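Local coordinates for protein imidazolonepropionase (Unidentified, PDB 2Q09) that hydrolyses the ring carbon-nitrogen bond of imidazolone-5-propanoate to give N-formimidoyl-L-glutamate, the third step of histidine degradation, at residues 63-68 and 374-379; 68-73 and 316-321. All coordinates share one frame; numbering follows the deposited sequence.

Overall arrangement
Both interactions are buried and both use strand 63-73, which runs from the outer part of the chain in to the metal centre. They share Leu68, and their centres lie about 20 Å apart. Interaction 1 is the outer one, about 18 Å from the centre of the chain. There, strand 375-378, from late in the chain, pairs antiparallel with the start of strand 63-73, and backbone hydrogen bonds, apolar side chains and one indole-to-threonine hydrogen bond hold it. Interaction 2 lies about 5 Å from the centre of the chain. There the far end of the same strand meets the loop after strand 312-314. Its chemistry is polar: a carboxylate, a serine and two ligands of the iron.

Interaction 1 of 2, residues 63-68 and 374-379; sequences LVTPGL and DFLVWN
Residues 63-66 and 375-378 run antiparallel as paired beta strands, their short axes 4.4 Å apart at the closest and 154° between directions. Amidohydrolases commonly carry a small beta domain beside the TIM barrel, and this pairing is consistent with it. Thr65 and Leu376 form the hydrogen-bonded pair, with Thr65 N to Leu376 O at 2.9 Å and Leu376 N to Thr65 O at 2.7 Å. Just past the strand, Gly67 N donates one more hydrogen bond, to Asp374 O, from above the carbonyl plane. Val64 and Val377 share one face of the sheet. Val64 CG2 also packs on Phe375 CD1 at 3.8 Å. Thr65 and Leu376 share the other face. Leu376 CD1 lies 4.0 Å from Leu68 CG, and helix 343-349 touches Thr65 and Leu68 here. Trp378 CG is anti to its own carbonyl carbon (chi1 -55°), which turns the indole across Thr65. Trp378 NE1 donates a nearly straight hydrogen bond to Thr65 OG1, 3.1 Å away and 1° out of the ring plane. A valine in place of Thr65 would probably leave the indole N-H without this acceptor, inside a buried contact. Thr65 OG1 itself donates to Pro66 O at 3.0 Å.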
ATOM      1  N   LEU A  63      10.799  15.696 -16.116  1.00 24.47           N
ATOM      2  CA  LEU A  63      11.187  14.595 -15.250  1.00 23.01           C
ATOM      3  C   LEU A  63      10.208  13.421 -15.377  1.00 22.83           C
ATOM      4  O   LEU A  63       8.988  13.617 -15.416  1.00 23.05           O
ATOM      5  CB  LEU A  63      11.181  15.081 -13.802  1.00 22.56           C
ATOM      6  CG  LEU A  63      11.220  14.026 -12.698  1.00 22.43           C
ATOM      7  CD1 LEU A  63      12.611  13.388 -12.634  1.00 23.28           C
ATOM      8  CD2 LEU A  63      10.878  14.707 -11.353  1.00 21.54           C
ATOM      9  N   VAL A  64      10.740  12.203 -15.431  1.00 23.14           N
ATOM     10  CA  VAL A  64       9.891  11.022 -15.494  1.00 23.64           C
ATOM     11  C   VAL A  64      10.312  10.072 -14.378  1.00 23.80           C
ATOM     12  O   VAL A  64      11.497   9.926 -14.089  1.00 23.51           O
ATOM     13  CB  VAL A  64       9.983  10.318 -16.872  1.00 24.61           C
ATOM     14  CG1 VAL A  64      11.417   9.898 -17.160  1.00 25.71           C
ATOM     15  CG2 VAL A  64       9.069   9.110 -16.897  1.00 23.81           C
ATOM     16  N   THR A  65       9.335   9.445 -13.741  1.00 22.97           N
ATOM     17  CA  THR A  65       9.605   8.520 -12.644  1.00 21.15           C
ATOM     18  C   THR A  65       8.672   7.321 -12.778  1.00 20.33           C
ATOM     19  O   THR A  65       7.725   7.338 -13.550  1.00 22.33           O
ATOM     20  CB  THR A  65       9.296   9.136 -11.259  1.00 20.39           C
ATOM     21  OG1 THR A  65       7.877   9.259 -11.108  1.00 21.07           O
ATOM     22  CG2 THR A  65       9.918  10.518 -11.132  1.00 18.98           C
ATOM     23  N   PRO A  66       8.936   6.257 -12.020  1.00 19.42           N
ATOM     24  CA  PRO A  66       8.063   5.079 -12.080  1.00 20.64           C
ATOM     25  C   PRO A  66       6.737   5.526 -11.453  1.00 20.84           C
ATOM     26  O   PRO A  66       6.707   6.554 -10.757  1.00 20.88           O
ATOM     27  CB  PRO A  66       8.752   4.083 -11.165  1.00 19.78           C
ATOM     28  CG  PRO A  66      10.205   4.458 -11.262  1.00 19.86           C
ATOM     29  CD  PRO A  66      10.132   5.982 -11.210  1.00 20.48           C
ATOM     30  N   GLY A  67       5.649   4.804 -11.718  1.00 20.43           N
ATOM     31  CA  GLY A  67       4.373   5.180 -11.134  1.00 21.15           C
ATOM     32  C   GLY A  67       4.466   4.936  -9.641  1.00 20.40           C
ATOM     33  O   GLY A  67       5.165   4.016  -9.219  1.00 21.90           O
ATOM     34  N   LEU A  68       3.770   5.726  -8.834  1.00 20.28           N
ATOM     35  CA  LEU A  68       3.844   5.537  -7.389  1.00 20.91           C
ATOM     36  C   LEU A  68       3.003   4.335  -6.962  1.00 21.84           C
ATOM     37  O   LEU A  68       2.029   3.964  -7.629  1.00 20.40           O
ATOM     38  CB  LEU A  68       3.388   6.802  -6.656  1.00 19.15           C
ATOM     39  CG  LEU A  68       4.055   8.113  -7.102  1.00 22.05           C
ATOM     40  CD1 LEU A  68       3.604   9.236  -6.181  1.00 19.98           C
ATOM     41  CD2 LEU A  68       5.579   7.980  -7.091  1.00 19.49           C
ATOM     42  N   ASP A 374       4.857   1.515 -16.351  1.00 24.63           N
ATOM     43  CA  ASP A 374       4.059   2.309 -15.421  1.00 24.41           C
ATOM     44  C   ASP A 374       4.965   3.461 -15.012  1.00 23.64           C
ATOM     45  O   ASP A 374       5.828   3.302 -14.146  1.00 25.96           O
ATOM     46  CB  ASP A 374       3.678   1.477 -14.190  1.00 24.16           C
ATOM     47  CG  ASP A 374       2.581   0.472 -14.479  1.00 26.35           C
ATOM     48  OD1 ASP A 374       2.266   0.254 -15.670  1.00 26.05           O
ATOM     49  OD2 ASP A 374       2.036  -0.103 -13.509  1.00 25.86           O
ATOM     50  N   PHE A 375       4.790   4.613 -15.648  1.00 23.35           N
ATOM     51  CA  PHE A 375       5.631   5.752 -15.323  1.00 22.80           C
ATOM     52  C   PHE A 375       4.872   7.064 -15.368  1.00 23.38           C
ATOM     53  O   PHE A 375       3.741   7.132 -15.875  1.00 22.68           O
ATOM     54  CB  PHE A 375       6.853   5.790 -16.253  1.00 23.09           C
ATOM     55  CG  PHE A 375       6.517   5.851 -17.713  1.00 24.24           C
ATOM     56  CD1 PHE A 375       6.267   7.066 -18.342  1.00 23.97           C
ATOM     57  CD2 PHE A 375       6.464   4.685 -18.468  1.00 23.42           C
ATOM     58  CE1 PHE A 375       5.986   7.122 -19.708  1.00 24.15           C
ATOM     59  CE2 PHE A 375       6.185   4.724 -19.832  1.00 24.02           C
ATOM     60  CZ  PHE A 375       5.941   5.944 -20.455  1.00 25.08           C
ATOM     61  N   LEU A 376       5.504   8.112 -14.847  1.00 22.00           N
ATOM     62  CA  LEU A 376       4.874   9.418 -14.770  1.00 21.67           C
ATOM     63  C   LEU A 376       5.765  10.541 -15.281  1.00 21.86           C
ATOM     64  O   LEU A 376       6.967  10.553 -15.018  1.00 21.85           O
ATOM     65  CB  LEU A 376       4.529   9.725 -13.312  1.00 22.10           C
ATOM     66  CG  LEU A 376       3.893   8.608 -12.482  1.00 21.15           C
ATOM     67  CD1 LEU A 376       3.894   8.997 -11.013  1.00 20.51           C
ATOM     68  CD2 LEU A 376       2.466   8.348 -12.987  1.00 20.16           C
ATOM     69  N   VAL A 377       5.165  11.493 -15.986  1.00 22.91           N
ATOM     70  CA  VAL A 377       5.896  12.654 -16.479  1.00 24.82           C
ATOM     71  C   VAL A 377       5.376  13.823 -15.653  1.00 23.18           C
ATOM     72  O   VAL A 377       4.183  14.138 -15.692  1.00 24.40           O
ATOM     73  CB  VAL A 377       5.617  12.931 -17.961  1.00 25.02           C
ATOM     74  CG1 VAL A 377       6.322  14.220 -18.383  1.00 25.50           C
ATOM     75  CG2 VAL A 377       6.108  11.767 -18.810  1.00 24.75           C
ATOM     76  N   TRP A 378       6.268  14.459 -14.899  1.00 24.11           N
ATOM     77  CA  TRP A 378       5.878  15.568 -14.034  1.00 23.43           C
ATOM     78  C   TRP A 378       6.227  16.936 -14.581  1.00 25.22           C
ATOM     79  O   TRP A 378       7.034  17.062 -15.501  1.00 26.18           O
ATOM     80  CB  TRP A 378       6.555  15.437 -12.678  1.00 22.19           C
ATOM     81  CG  TRP A 378       6.314  14.142 -11.983  1.00 21.23           C
ATOM     82  CD1 TRP A 378       7.032  12.985 -12.115  1.00 21.14           C
ATOM     83  CD2 TRP A 378       5.314  13.885 -10.995  1.00 20.90           C
ATOM     84  NE1 TRP A 378       6.543  12.024 -11.262  1.00 19.87           N
ATOM     85  CE2 TRP A 378       5.487  12.550 -10.562  1.00 21.28           C
ATOM     86  CE3 TRP A 378       4.283  14.655 -10.435  1.00 21.18           C
ATOM     87  CZ2 TRP A 378       4.674  11.971  -9.578  1.00 18.78           C
ATOM     88  CZ3 TRP A 378       3.472  14.080  -9.452  1.00 20.61           C
ATOM     89  CH2 TRP A 378       3.675  12.747  -9.038  1.00 20.75           C
ATOM     90  N   ASN A 379       5.626  17.972 -14.006  1.00 25.90           N
ATOM     91  CA  ASN A 379       5.934  19.322 -14.432  1.00 26.42           C
ATOM     92  C   ASN A 379       6.880  19.964 -13.415  1.00 27.49           C
ATOM     93  O   ASN A 379       7.253  21.125 -13.561  1.00 28.26           O
ATOM     94  CB  ASN A 379       4.660  20.160 -14.614  1.00 28.53           C
ATOM     95  CG  ASN A 379       3.887  20.347 -13.326  1.00 28.24           C
ATOM     96  OD1 ASN A 379       4.265  19.840 -12.268  1.00 30.97           O
ATOM     97  ND2 ASN A 379       2.787  21.083 -13.411  1.00 30.23           N
TER
HETATM   98  O   HOH W   1       9.527  18.179 -15.107  1.00 23.70           O

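Interaction 2 of 2, residues 68-73 and 316-321; sequences LIDCHT and SDINPG. With FE (Fe (III) ion), chain B; DI6 (3-[(4S)-2,5-dioxoimidazolidin-4-yl]propanoic acid), chain C.
His72 and Asp317 bring two metal ligands side by side onto one iron(III) ion. His72 NE2 binds the iron at 2.2 Å and Asp317 OD1 binds it at 2.3 Å. The two ligand atoms, His72 NE2 and Asp317 OD1, are only 2.8 Å apart, yet no hydrogen bond joins them, since the metal holds both. The side chains point the same way, with the imidazole and carboxylate planes 79° apart. Asp317 OD1 sits at the edge of the ring, near its plane. Both residues have CG anti to the backbone N (chi1 -179° in His72, -172° in Asp317), and this extends both groups to the metal. His74 and His242 complete the protein ligands, and Asp264 accepts from His72 ND1, a second-shell bond that is likely to fix the turn of the ring.

Earlier on the same strand, Asp70 grips Ser316 with both oxygens, each through its syn lone pair. Asp70 OD1 takes the hydroxyl of Ser316 OG at 2.6 Å. Asp70 OD2 takes Ser316 N at 3.0 Å, in a nearly straight bond, and also binds Ser315 OG. These two bonds to Ser316 hold the loop to the strand just before Asp317. Thr73 CB packs against Ile318 CB at 4.2 Å. Further along, Asn319 ND2 donates to Asp317 O, while Asn319 OD1 lies 3.5 Å from C7 of the bound inhibitor. The site thus joins a strand of the TIM barrel to the loop after strand 312-314, as in metal-dependent amidohydrolases.

Asp317 OD2 does not bind the iron but accepts a hydrogen bond from the metal-bound water. One carboxylate therefore holds the metal with one oxygen and is placed to orient the water with the other, and the iron would probably make that water more acidic, consistent with a hydrolytic site.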
ATOM      1  N   LEU A  68       3.770   5.726  -8.834  1.00 20.28           N
ATOM      2  CA  LEU A  68       3.844   5.537  -7.389  1.00 20.91           C
ATOM      3  C   LEU A  68       3.003   4.335  -6.962  1.00 21.84           C
ATOM      4  O   LEU A  68       2.029   3.964  -7.629  1.00 20.40           O
ATOM      5  CB  LEU A  68       3.388   6.802  -6.656  1.00 19.15           C
ATOM      6  CG  LEU A  68       4.055   8.113  -7.102  1.00 22.05           C
ATOM      7  CD1 LEU A  68       3.604   9.236  -6.181  1.00 19.98           C
ATOM      8  CD2 LEU A  68       5.579   7.980  -7.091  1.00 19.49           C
ATOM      9  N   ILE A  69       3.406   3.727  -5.853  1.00 20.49           N
ATOM     10  CA  ILE A  69       2.723   2.559  -5.322  1.00 21.29           C
ATOM     11  C   ILE A  69       2.364   2.745  -3.846  1.00 21.20           C
ATOM     12  O   ILE A  69       3.243   3.050  -3.036  1.00 22.20           O
ATOM     13  CB  ILE A  69       3.639   1.324  -5.472  1.00 20.17           C
ATOM     14  CG1 ILE A  69       4.036   1.165  -6.946  1.00 20.36           C
ATOM     15  CG2 ILE A  69       2.948   0.063  -4.963  1.00 19.83           C
ATOM     16  CD1 ILE A  69       5.076   0.085  -7.197  1.00 21.49           C
ATOM     17  N   ASP A  70       1.087   2.548  -3.515  1.00 21.32           N
ATOM     18  CA  ASP A  70       0.578   2.662  -2.137  1.00 20.98           C
ATOM     19  C   ASP A  70       0.264   1.221  -1.735  1.00 21.46           C
ATOM     20  O   ASP A  70      -0.803   0.692  -2.056  1.00 21.62           O
ATOM     21  CB  ASP A  70      -0.697   3.518  -2.120  1.00 22.90           C
ATOM     22  CG  ASP A  70      -1.003   4.097  -0.752  1.00 21.61           C
ATOM     23  OD1 ASP A  70      -1.995   4.847  -0.659  1.00 24.48           O
ATOM     24  OD2 ASP A  70      -0.264   3.814   0.216  1.00 24.60           O
ATOM     25  N   CYS A  71       1.196   0.592  -1.029  1.00 19.34           N
ATOM     26  CA  CYS A  71       1.079  -0.817  -0.669  1.00 20.23           C
ATOM     27  C   CYS A  71       0.316  -1.217   0.587  1.00 21.27           C
ATOM     28  O   CYS A  71       0.369  -2.384   0.978  1.00 21.82           O
ATOM     29  CB  CYS A  71       2.485  -1.431  -0.605  1.00 19.13           C
ATOM     30  SG  CYS A  71       3.563  -0.760   0.732  1.00 23.40           S
ATOM     31  N   HIS A  72      -0.397  -0.284   1.208  1.00 20.81           N
ATOM     32  CA  HIS A  72      -1.139  -0.607   2.418  1.00 22.66           C
ATOM     33  C   HIS A  72      -2.328   0.321   2.626  1.00 23.66           C
ATOM     34  O   HIS A  72      -2.183   1.403   3.192  1.00 23.73           O
ATOM     35  CB  HIS A  72      -0.196  -0.531   3.625  1.00 21.12           C
ATOM     36  CG  HIS A  72      -0.842  -0.878   4.934  1.00 22.33           C
ATOM     37  ND1 HIS A  72      -0.301  -1.798   5.805  1.00 20.11           N
ATOM     38  CD2 HIS A  72      -1.957  -0.403   5.537  1.00 22.66           C
ATOM     39  CE1 HIS A  72      -1.055  -1.877   6.888  1.00 20.02           C
ATOM     40  NE2 HIS A  72      -2.066  -1.039   6.750  1.00 22.51           N
ATOM     41  N   THR A  73      -3.501  -0.081   2.143  1.00 21.79           N
ATOM     42  CA  THR A  73      -4.684   0.744   2.358  1.00 21.39           C
ATOM     43  C   THR A  73      -5.920  -0.066   2.718  1.00 21.81           C
ATOM     44  O   THR A  73      -5.980  -1.273   2.471  1.00 20.06           O
ATOM     45  CB  THR A  73      -5.045   1.624   1.130  1.00 22.10           C
ATOM     46  OG1 THR A  73      -5.914   0.901   0.247  1.00 22.26           O
ATOM     47  CG2 THR A  73      -3.789   2.033   0.368  1.00 19.89           C
ATOM     48  N   SER A 316       0.053   5.145   2.850  1.00 19.93           N
ATOM     49  CA  SER A 316      -0.961   6.007   3.458  1.00 22.69           C
ATOM     50  C   SER A 316      -1.827   5.360   4.542  1.00 23.31           C
ATOM     51  O   SER A 316      -2.369   6.056   5.411  1.00 21.91           O
ATOM     52  CB  SER A 316      -1.886   6.552   2.367  1.00 22.92           C
ATOM     53  OG  SER A 316      -2.638   5.491   1.783  1.00 25.59           O
ATOM     54  N   ASP A 317      -1.952   4.035   4.489  1.00 21.94           N
ATOM     55  CA  ASP A 317      -2.781   3.298   5.444  1.00 23.13           C
ATOM     56  C   ASP A 317      -4.194   3.880   5.477  1.00 21.83           C
ATOM     57  O   ASP A 317      -4.857   3.855   6.512  1.00 22.55           O
ATOM     58  CB  ASP A 317      -2.168   3.331   6.855  1.00 23.05           C
ATOM     59  CG  ASP A 317      -2.898   2.418   7.836  1.00 25.07           C
ATOM     60  OD1 ASP A 317      -3.403   1.362   7.390  1.00 26.65           O
ATOM     61  OD2 ASP A 317      -2.953   2.736   9.049  1.00 22.65           O
ATOM     62  N   ILE A 318      -4.654   4.399   4.341  1.00 21.82           N
ATOM     63  CA  ILE A 318      -5.999   4.990   4.266  1.00 22.89           C
ATOM     64  C   ILE A 318      -7.034   4.109   4.957  1.00 22.61           C
ATOM     65  O   ILE A 318      -7.244   2.966   4.553  1.00 20.32           O
ATOM     66  CB  ILE A 318      -6.477   5.177   2.808  1.00 22.06           C
ATOM     67  CG1 ILE A 318      -5.573   6.160   2.072  1.00 24.94           C
ATOM     68  CG2 ILE A 318      -7.937   5.686   2.795  1.00 22.86           C
ATOM     69  CD1 ILE A 318      -5.896   6.276   0.584  1.00 23.90           C
ATOM     70  N   ASN A 319      -7.677   4.638   5.991  1.00 23.26           N
ATOM     71  CA  ASN A 319      -8.697   3.885   6.705  1.00 22.50           C
ATOM     72  C   ASN A 319      -9.512   4.863   7.543  1.00 24.07           C
ATOM     73  O   ASN A 319      -8.981   5.865   8.056  1.00 22.22           O
ATOM     74  CB  ASN A 319      -8.057   2.779   7.558  1.00 22.88           C
ATOM     75  CG  ASN A 319      -7.507   3.287   8.865  1.00 25.22           C
ATOM     76  OD1 ASN A 319      -8.262   3.618   9.792  1.00 23.42           O
ATOM     77  ND2 ASN A 319      -6.182   3.352   8.955  1.00 21.06           N
ATOM     78  N   PRO A 320     -10.816   4.579   7.692  1.00 22.89           N
ATOM     79  CA  PRO A 320     -11.744   5.424   8.446  1.00 23.51           C
ATOM     80  C   PRO A 320     -11.479   5.601   9.931  1.00 23.19           C
ATOM     81  O   PRO A 320     -12.000   6.535  10.543  1.00 25.61           O
ATOM     82  CB  PRO A 320     -13.094   4.764   8.179  1.00 21.64           C
ATOM     83  CG  PRO A 320     -12.738   3.323   8.170  1.00 23.35           C
ATOM     84  CD  PRO A 320     -11.466   3.309   7.319  1.00 21.77           C
ATOM     85  N   GLY A 321     -10.679   4.719  10.511  1.00 21.79           N
ATOM     86  CA  GLY A 321     -10.428   4.824  11.934  1.00 22.72           C
ATOM     87  C   GLY A 321      -9.182   5.550  12.422  1.00 24.10           C
ATOM     88  O   GLY A 321      -9.273   6.392  13.318  1.00 22.85           O
TER
HETATM   89 FE    FE B 500      -3.761  -0.791   8.102  1.00 31.04          FE
HETATM   90  N1  DI6 C 600      -4.416  -0.746  12.852  1.00 36.27           N
HETATM   91  C2  DI6 C 600      -4.904   0.468  12.519  1.00 35.80           C
HETATM   92  O2  DI6 C 600      -4.454   1.554  12.838  1.00 34.50           O
HETATM   93  C3  DI6 C 600      -6.146   0.197  11.635  1.00 35.08           C
HETATM   94  N4  DI6 C 600      -6.191  -1.282  11.606  1.00 35.79           N
HETATM   95  C5  DI6 C 600      -5.151  -1.739  12.331  1.00 36.84           C
HETATM   96  O5  DI6 C 600      -4.900  -2.925  12.488  1.00 36.98           O
HETATM   97  C6  DI6 C 600      -7.397   0.803  12.254  1.00 33.45           C
HETATM   98  C7  DI6 C 600      -8.653   0.559  11.414  1.00 34.18           C
HETATM   99  C8  DI6 C 600      -9.945   1.157  11.991  1.00 33.76           C
HETATM  100  O9  DI6 C 600     -10.918   1.269  11.220  1.00 33.75           O
HETATM  101  O10 DI6 C 600     -10.002   1.517  13.195  1.00 34.71           O
HETATM  102  O   HOH W   2      -3.607   0.482  10.179  1.00 26.67           O